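Local coordinates for protein glycerol trinitrate reductase (PDB 5EPD) that probably acts as an FMN-dependent oxidoreductase of the Old Yellow Enzyme family that reduces glycerol trinitrate, captured here without its flavin, at residues A[127-132]-A[156-161]; A[138-143]-A[164-169]. All blocks are in the same frame, centred on the assembly; numbering follows the deposited sequence.

Contact 1: A[127-132]-A[156-161]; sequences ISHVNL and GFVDVS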
ATOM      1  N   ILE A 127      14.285  -4.240  -2.873  1.00 25.48           N
ATOM      2  CA  ILE A 127      13.712  -5.301  -2.030  1.00 24.36           C
ATOM      3  C   ILE A 127      13.088  -6.365  -2.939  1.00 23.94           C
ATOM      4  O   ILE A 127      11.852  -6.490  -3.049  1.00 21.27           O
ATOM      5  CB  ILE A 127      12.715  -4.736  -1.001  1.00 25.23           C
ATOM      6  CG1 ILE A 127      13.419  -3.679  -0.142  1.00 26.06           C
ATOM      7  CG2 ILE A 127      12.207  -5.832  -0.067  1.00 24.93           C
ATOM      8  CD1 ILE A 127      12.509  -3.036   0.883  1.00 27.78           C
ATOM      9  N   SER A 128      13.983  -7.113  -3.596  1.00 23.69           N
ATOM     10  CA  SER A 128      13.617  -8.229  -4.473  1.00 25.74           C
ATOM     11  C   SER A 128      14.758  -9.244  -4.540  1.00 26.56           C
ATOM     12  O   SER A 128      15.761  -9.134  -3.820  1.00 27.60           O
ATOM     13  CB  SER A 128      13.277  -7.717  -5.881  1.00 25.53           C
ATOM     14  OG  SER A 128      12.715  -8.749  -6.682  1.00 25.24           O
ATOM     15  N   HIS A 129      14.600 -10.237  -5.400  1.00 26.31           N
ATOM     16  CA  HIS A 129      15.608 -11.282  -5.553  1.00 27.34           C
ATOM     17  C   HIS A 129      15.708 -11.593  -7.034  1.00 26.52           C
ATOM     18  O   HIS A 129      14.714 -11.513  -7.756  1.00 26.16           O
ATOM     19  CB  HIS A 129      15.198 -12.516  -4.751  1.00 28.75           C
ATOM     20  CG  HIS A 129      16.283 -13.537  -4.594  1.00 32.32           C
ATOM     21  ND1 HIS A 129      16.522 -14.523  -5.527  1.00 33.94           N
ATOM     22  CD2 HIS A 129      17.166 -13.756  -3.590  1.00 34.94           C
ATOM     23  CE1 HIS A 129      17.517 -15.291  -5.119  1.00 33.55           C
ATOM     24  NE2 HIS A 129      17.923 -14.852  -3.942  1.00 33.23           N
ATOM     25  N   VAL A 130      16.910 -11.917  -7.488  1.00 27.66           N
ATOM     26  CA  VAL A 130      17.155 -12.270  -8.905  1.00 28.48           C
ATOM     27  C   VAL A 130      16.159 -13.289  -9.445  1.00 28.17           C
ATOM     28  O   VAL A 130      15.663 -13.167 -10.564  1.00 28.13           O
ATOM     29  CB  VAL A 130      18.624 -12.725  -9.160  1.00 28.97           C
ATOM     30  CG1 VAL A 130      19.558 -11.536  -9.095  1.00 29.15           C
ATOM     31  CG2 VAL A 130      19.086 -13.784  -8.158  1.00 29.06           C
ATOM     32  N   ASN A 131      15.830 -14.264  -8.622  1.00 29.44           N
ATOM     33  CA  ASN A 131      14.827 -15.271  -8.972  1.00 33.42           C
ATOM     34  C   ASN A 131      13.445 -14.720  -9.386  1.00 35.58           C
ATOM     35  O   ASN A 131      12.706 -15.395 -10.110  1.00 40.33           O
ATOM     36  CB  ASN A 131      14.674 -16.311  -7.831  1.00 33.29           C
ATOM     37  CG  ASN A 131      15.903 -17.206  -7.681  1.00 34.69           C
ATOM     38  OD1 ASN A 131      16.867 -17.087  -8.431  1.00 36.96           O
ATOM     39  ND2 ASN A 131      15.877 -18.098  -6.705  1.00 36.53           N
ATOM     40  N   LEU A 132      13.074 -13.526  -8.935  1.00 33.53           N
ATOM     41  CA  LEU A 132      11.776 -12.984  -9.313  1.00 34.22           C
ATOM     42  C   LEU A 132      11.883 -12.045 -10.510  1.00 33.40           C
ATOM     43  O   LEU A 132      10.868 -11.745 -11.147  1.00 30.39           O
ATOM     44  CB  LEU A 132      11.109 -12.273  -8.116  1.00 35.10           C
ATOM     45  CG  LEU A 132      10.892 -13.117  -6.853  1.00 34.80           C
ATOM     46  CD1 LEU A 132      10.634 -12.251  -5.632  1.00 35.00           C
ATOM     47  CD2 LEU A 132       9.740 -14.080  -7.055  1.00 34.76           C
ATOM     48  N   GLY A 156      10.567 -19.684   1.054  1.00 32.52           N
ATOM     49  CA  GLY A 156      11.401 -19.534   2.254  1.00 32.59           C
ATOM     50  C   GLY A 156      11.852 -18.104   2.330  1.00 31.33           C
ATOM     51  O   GLY A 156      11.533 -17.327   1.432  1.00 29.01           O
ATOM     52  N   PHE A 157      12.577 -17.753   3.389  1.00 31.98           N
ATOM     53  CA  PHE A 157      13.147 -16.392   3.534  1.00 32.87           C
ATOM     54  C   PHE A 157      14.647 -16.306   3.177  1.00 31.96           C
ATOM     55  O   PHE A 157      15.487 -17.012   3.748  1.00 30.11           O
ATOM     56  CB  PHE A 157      12.903 -15.871   4.938  1.00 33.53           C
ATOM     57  CG  PHE A 157      11.459 -15.882   5.314  1.00 36.91           C
ATOM     58  CD1 PHE A 157      10.601 -14.935   4.787  1.00 37.72           C
ATOM     59  CD2 PHE A 157      10.947 -16.859   6.154  1.00 37.35           C
ATOM     60  CE1 PHE A 157       9.260 -14.939   5.099  1.00 38.22           C
ATOM     61  CE2 PHE A 157       9.617 -16.862   6.481  1.00 38.28           C
ATOM     62  CZ  PHE A 157       8.766 -15.906   5.950  1.00 39.21           C
ATOM     63  N   VAL A 158      14.971 -15.420   2.244  1.00 30.42           N
ATOM     64  CA  VAL A 158      16.328 -15.282   1.757  1.00 31.67           C
ATOM     65  C   VAL A 158      16.685 -13.796   1.709  1.00 31.50           C
ATOM     66  O   VAL A 158      15.801 -12.923   1.533  1.00 30.98           O
ATOM     67  CB  VAL A 158      16.442 -15.911   0.350  1.00 36.59           C
ATOM     68  CG1 VAL A 158      15.740 -15.047  -0.678  1.00 38.92           C
ATOM     69  CG2 VAL A 158      17.899 -16.091  -0.084  1.00 38.71           C
ATOM     70  N   ASP A 159      17.969 -13.484   1.857  1.00 30.06           N
ATOM     71  CA  ASP A 159      18.393 -12.092   1.725  1.00 29.10           C
ATOM     72  C   ASP A 159      18.071 -11.585   0.312  1.00 27.38           C
ATOM     73  O   ASP A 159      18.155 -12.327  -0.680  1.00 26.94           O
ATOM     74  CB  ASP A 159      19.879 -11.942   2.016  1.00 30.23           C
ATOM     75  CG  ASP A 159      20.253 -12.427   3.392  1.00 31.41           C
ATOM     76  OD1 ASP A 159      19.442 -12.330   4.327  1.00 29.80           O
ATOM     77  OD2 ASP A 159      21.369 -12.937   3.539  1.00 36.51           O
ATOM     78  N   VAL A 160      17.659 -10.334   0.233  1.00 26.17           N
ATOM     79  CA  VAL A 160      17.454  -9.696  -1.054  1.00 28.40           C
ATOM     80  C   VAL A 160      18.793  -9.561  -1.782  1.00 30.30           C
ATOM     81  O   VAL A 160      19.856  -9.563  -1.164  1.00 32.66           O
ATOM     82  CB  VAL A 160      16.746  -8.325  -0.926  1.00 29.24           C
ATOM     83  CG1 VAL A 160      15.307  -8.531  -0.432  1.00 28.91           C
ATOM     84  CG2 VAL A 160      17.510  -7.351  -0.007  1.00 29.49           C
ATOM     85  N   SER A 161      18.727  -9.465  -3.104  1.00 32.19           N
ATOM     86  CA  SER A 161      19.903  -9.429  -3.936  1.00 31.82           C
ATOM     87  C   SER A 161      20.484  -8.028  -3.993  1.00 35.26           C
ATOM     88  O   SER A 161      19.792  -7.036  -3.707  1.00 33.25           O
ATOM     89  CB  SER A 161      19.531  -9.858  -5.344  1.00 32.25           C
ATOM     90  OG  SER A 161      18.918 -11.140  -5.343  1.00 33.54           O
TER

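Contact 2: A[138-143]-A[164-169]; sequences APVAPS and RALELE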
ATOM      1  N   ALA A 138      19.392  -8.217 -11.964  1.00 31.15           N
ATOM      2  CA  ALA A 138      19.498  -7.621 -10.650  1.00 31.06           C
ATOM      3  C   ALA A 138      18.321  -6.648 -10.368  1.00 29.93           C
ATOM      4  O   ALA A 138      17.918  -5.889 -11.247  1.00 30.43           O
ATOM      5  CB  ALA A 138      20.830  -6.920 -10.502  1.00 29.94           C
ATOM      6  N   PRO A 139      17.778  -6.660  -9.136  1.00 29.50           N
ATOM      7  CA  PRO A 139      16.741  -5.675  -8.833  1.00 31.36           C
ATOM      8  C   PRO A 139      17.249  -4.259  -9.084  1.00 32.73           C
ATOM      9  O   PRO A 139      18.479  -4.034  -9.167  1.00 35.16           O
ATOM     10  CB  PRO A 139      16.487  -5.863  -7.330  1.00 31.69           C
ATOM     11  CG  PRO A 139      17.180  -7.115  -6.923  1.00 30.40           C
ATOM     12  CD  PRO A 139      18.269  -7.338  -7.923  1.00 29.99           C
ATOM     13  N   VAL A 140      16.336  -3.307  -9.194  1.00 30.76           N
ATOM     14  CA  VAL A 140      16.744  -1.931  -9.491  1.00 31.48           C
ATOM     15  C   VAL A 140      16.514  -0.991  -8.306  1.00 33.69           C
ATOM     16  O   VAL A 140      15.679  -1.253  -7.437  1.00 34.65           O
ATOM     17  CB  VAL A 140      16.075  -1.386 -10.769  1.00 29.80           C
ATOM     18  CG1 VAL A 140      16.479  -2.249 -11.959  1.00 29.46           C
ATOM     19  CG2 VAL A 140      14.556  -1.304 -10.601  1.00 30.68           C
ATOM     20  N   ALA A 141      17.283   0.094  -8.273  1.00 33.99           N
ATOM     21  CA  ALA A 141      17.353   0.963  -7.110  1.00 34.55           C
ATOM     22  C   ALA A 141      17.999   2.286  -7.534  1.00 36.11           C
ATOM     23  O   ALA A 141      18.646   2.345  -8.590  1.00 34.77           O
ATOM     24  CB  ALA A 141      18.193   0.285  -6.043  1.00 35.16           C
ATOM     25  N   PRO A 142      17.852   3.346  -6.714  1.00 35.51           N
ATOM     26  CA  PRO A 142      18.532   4.612  -7.045  1.00 36.15           C
ATOM     27  C   PRO A 142      20.080   4.503  -7.005  1.00 35.82           C
ATOM     28  O   PRO A 142      20.758   5.083  -7.847  1.00 34.05           O
ATOM     29  CB  PRO A 142      18.021   5.578  -5.955  1.00 38.70           C
ATOM     30  CG  PRO A 142      17.648   4.699  -4.799  1.00 38.70           C
ATOM     31  CD  PRO A 142      17.122   3.429  -5.435  1.00 37.45           C
ATOM     32  N   SER A 143      20.612   3.760  -6.030  1.00 34.47           N
ATOM     33  CA  SER A 143      22.039   3.532  -5.879  1.00 32.92           C
ATOM     34  C   SER A 143      22.230   2.051  -5.610  1.00 35.91           C
ATOM     35  O   SER A 143      21.326   1.386  -5.091  1.00 35.48           O
ATOM     36  CB  SER A 143      22.573   4.352  -4.711  1.00 31.68           C
ATOM     37  OG  SER A 143      22.224   5.719  -4.867  1.00 29.37           O
ATOM     38  N   ARG A 164      21.050  -3.014  -8.970  1.00 31.36           N
ATOM     39  CA  ARG A 164      21.702  -2.166  -9.971  1.00 31.56           C
ATOM     40  C   ARG A 164      21.135  -0.743  -9.888  1.00 31.38           C
ATOM     41  O   ARG A 164      19.904  -0.559  -9.843  1.00 32.15           O
ATOM     42  CB  ARG A 164      21.422  -2.789 -11.352  1.00 35.50           C
ATOM     43  CG  ARG A 164      21.724  -1.968 -12.604  1.00 36.97           C
ATOM     44  CD  ARG A 164      21.355  -2.749 -13.879  1.00 36.03           C
ATOM     45  NE  ARG A 164      19.936  -2.632 -14.226  1.00 36.92           N
ATOM     46  CZ  ARG A 164      19.353  -1.525 -14.713  1.00 39.96           C
ATOM     47  NH1 ARG A 164      20.033  -0.391 -14.919  1.00 45.40           N
ATOM     48  NH2 ARG A 164      18.067  -1.532 -14.977  1.00 37.55           N
ATOM     49  N   ALA A 165      22.006   0.264  -9.852  1.00 30.21           N
ATOM     50  CA  ALA A 165      21.546   1.658  -9.803  1.00 31.33           C
ATOM     51  C   ALA A 165      20.938   2.060 -11.149  1.00 32.46           C
ATOM     52  O   ALA A 165      21.559   1.850 -12.188  1.00 34.36           O
ATOM     53  CB  ALA A 165      22.697   2.581  -9.438  1.00 32.96           C
ATOM     54  N   LEU A 166      19.724   2.615 -11.146  1.00 32.84           N
ATOM     55  CA  LEU A 166      19.024   2.948 -12.398  1.00 32.95           C
ATOM     56  C   LEU A 166      19.680   4.057 -13.191  1.00 37.48           C
ATOM     57  O   LEU A 166      20.069   5.079 -12.638  1.00 37.70           O
ATOM     58  CB  LEU A 166      17.600   3.378 -12.128  1.00 31.35           C
ATOM     59  CG  LEU A 166      16.689   2.207 -11.791  1.00 31.63           C
ATOM     60  CD1 LEU A 166      15.499   2.722 -10.973  1.00 30.39           C
ATOM     61  CD2 LEU A 166      16.254   1.451 -13.055  1.00 31.06           C
ATOM     62  N   GLU A 167      19.776   3.854 -14.503  1.00 42.15           N
ATOM     63  CA  GLU A 167      20.214   4.908 -15.411  1.00 42.73           C
ATOM     64  C   GLU A 167      19.136   5.991 -15.386  1.00 40.55           C
ATOM     65  O   GLU A 167      17.925   5.682 -15.431  1.00 38.71           O
ATOM     66  CB  GLU A 167      20.405   4.379 -16.851  1.00 44.16           C
ATOM     67  CG  GLU A 167      21.384   3.223 -17.027  1.00 45.13           C
ATOM     68  CD  GLU A 167      22.765   3.534 -16.472  1.00 50.73           C
ATOM     69  OE1 GLU A 167      23.164   4.716 -16.424  1.00 52.09           O
ATOM     70  OE2 GLU A 167      23.472   2.591 -16.070  1.00 56.45           O
ATOM     71  N   LEU A 168      19.578   7.248 -15.316  1.00 41.77           N
ATOM     72  CA  LEU A 168      18.685   8.409 -15.417  1.00 42.20           C
ATOM     73  C   LEU A 168      17.651   8.218 -16.536  1.00 42.77           C
ATOM     74  O   LEU A 168      16.467   8.559 -16.379  1.00 38.31           O
ATOM     75  CB  LEU A 168      19.497   9.677 -15.690  1.00 43.08           C
ATOM     76  CG  LEU A 168      18.701  10.985 -15.696  1.00 45.29           C
ATOM     77  CD1 LEU A 168      18.482  11.454 -14.264  1.00 46.79           C
ATOM     78  CD2 LEU A 168      19.417  12.062 -16.498  1.00 47.25           C
ATOM     79  N   GLU A 169      18.106   7.655 -17.654  1.00 41.41           N
ATOM     80  CA  GLU A 169      17.252   7.462 -18.826  1.00 43.25           C
ATOM     81  C   GLU A 169      16.046   6.553 -18.547  1.00 41.54           C
ATOM     82  O   GLU A 169      14.996   6.747 -19.161  1.00 40.67           O
ATOM     83  CB  GLU A 169      18.060   6.881 -19.996  1.00 47.53           C
ATOM     84  CG  GLU A 169      19.071   7.836 -20.630  1.00 50.28           C
ATOM     85  CD  GLU A 169      20.166   8.300 -19.676  1.00 52.51           C
ATOM     86  OE1 GLU A 169      20.833   7.442 -19.045  1.00 49.74           O
ATOM     87  OE2 GLU A 169      20.355   9.538 -19.560  1.00 54.15           O
TER
HETATM   88  O   HOH W   1      19.373  -5.164 -13.556  1.00 37.69           O

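Contact 1: A[127-132]-A[156-161]
Ser161 sits over one face of the His129 imidazole, its OG 3.5 Å above the ring plane and displaced toward the rim. The same oxygen accepts a hydrogen bond from the backbone N of Val130 (N to OG 3.0 Å), while the branches of Val130 lie at van der Waals distance around it. With its OG turned beside its own backbone N (chi1 -56°), Ser161 can present both groups to the loop at once, and its amide donates to Ser128 O over 3.1 Å. The two bonds hold Ser161 against the extended chain from Ser128 to Val130.

The imidazole reaches strand 156-159 because CG of His129 lies anti to the backbone N, chi1 -168°. Its CD2 meets Asp159 O at the ring edge, 3.4 Å away, and CG1 of Val158 approaches the same carbon obliquely at 3.5 Å, the two side chains crossing at about a right angle. Within the loop itself, ND1 accepts from the amide of Asn131, which is tilted about 20° from the ring plane; this bond limits the ring's rotation. Deeper in, Val160 covers the carbonyl of Ser128, with CB 3.2 Å from its O, and CG1 of Val160 packs against CG2 of Ile127.

Strand 156-159 pairs with strand 150-153 as a beta hairpin, in which Lys150 forms a salt bridge with Asp159. The contact thus fastens this hairpin to the long loop following barrel strand 117-122, an excursion inserted between the third and fourth strands of the TIM barrel of this Old Yellow Enzyme relative.

Contact 2: A[138-143]-A[164-169]
Arg164 extends with CG anti to the backbone N (chi1 167°) and then bends at chi3, 84°, which folds the guanidinium back alongside Val140. The two side chains run side by side in the same direction, and NH2 of Arg164 comes within 3.5 Å of Val140 CG1. On this face Leu166 CD2 also reaches Val140 CB at 3.6 Å.

Beneath the side chains the backbones form a short parallel ladder, Val140 opposite Arg164 and Ala141 opposite Ala165. Arg164 N donates to Pro139 O over 2.8 Å and Leu166 N to Ala141 O, also 2.8 Å, whereas the bond from Ala141 N to Arg164 O between them is weak. Ala165 CB packs against Pro142 O and the CA of Ser143.

At the edge of the guanidinium and in its plane, a water accepts from Arg164 NE (2.7 Å to the water O) and donates to Ala138 O. Glu170 forms a salt bridge with NH2, and Leu166 packs against Leu171 and Ile174 of helix 171-187.

The chemistry is therefore divided: two strong backbone bonds set the register, Leu166 joins Val140 to helix 171-187 through apolar contact, and the arginine's charge is probably balanced by Glu170 while its NE is tied through water to the carbonyl of Ala138, just ahead of strand 140-141.

Overall arrangement
The four segments alternate along the chain, so contacts 1 and 2 bind one excursion of the barrel twice, on the same side of the molecule, with centres about 16 Å apart. Strands 156-159 and 164-165 follow each other, and the contacts touch where Ser161 CB packs on Pro139 CD at 3.8 Å. Contact 1 is only partly buried and joins a loop to a hairpin strand; a serine hydroxyl and an imidazole carry much of it. Contact 2, more completely buried though no nearer the chain's centre, holds a two-stranded parallel sheet through backbone bonds, with Leu166 on helix 171-187, Ala141 and Pro142 on helix 202-207, and a partly exposed arginine beside it.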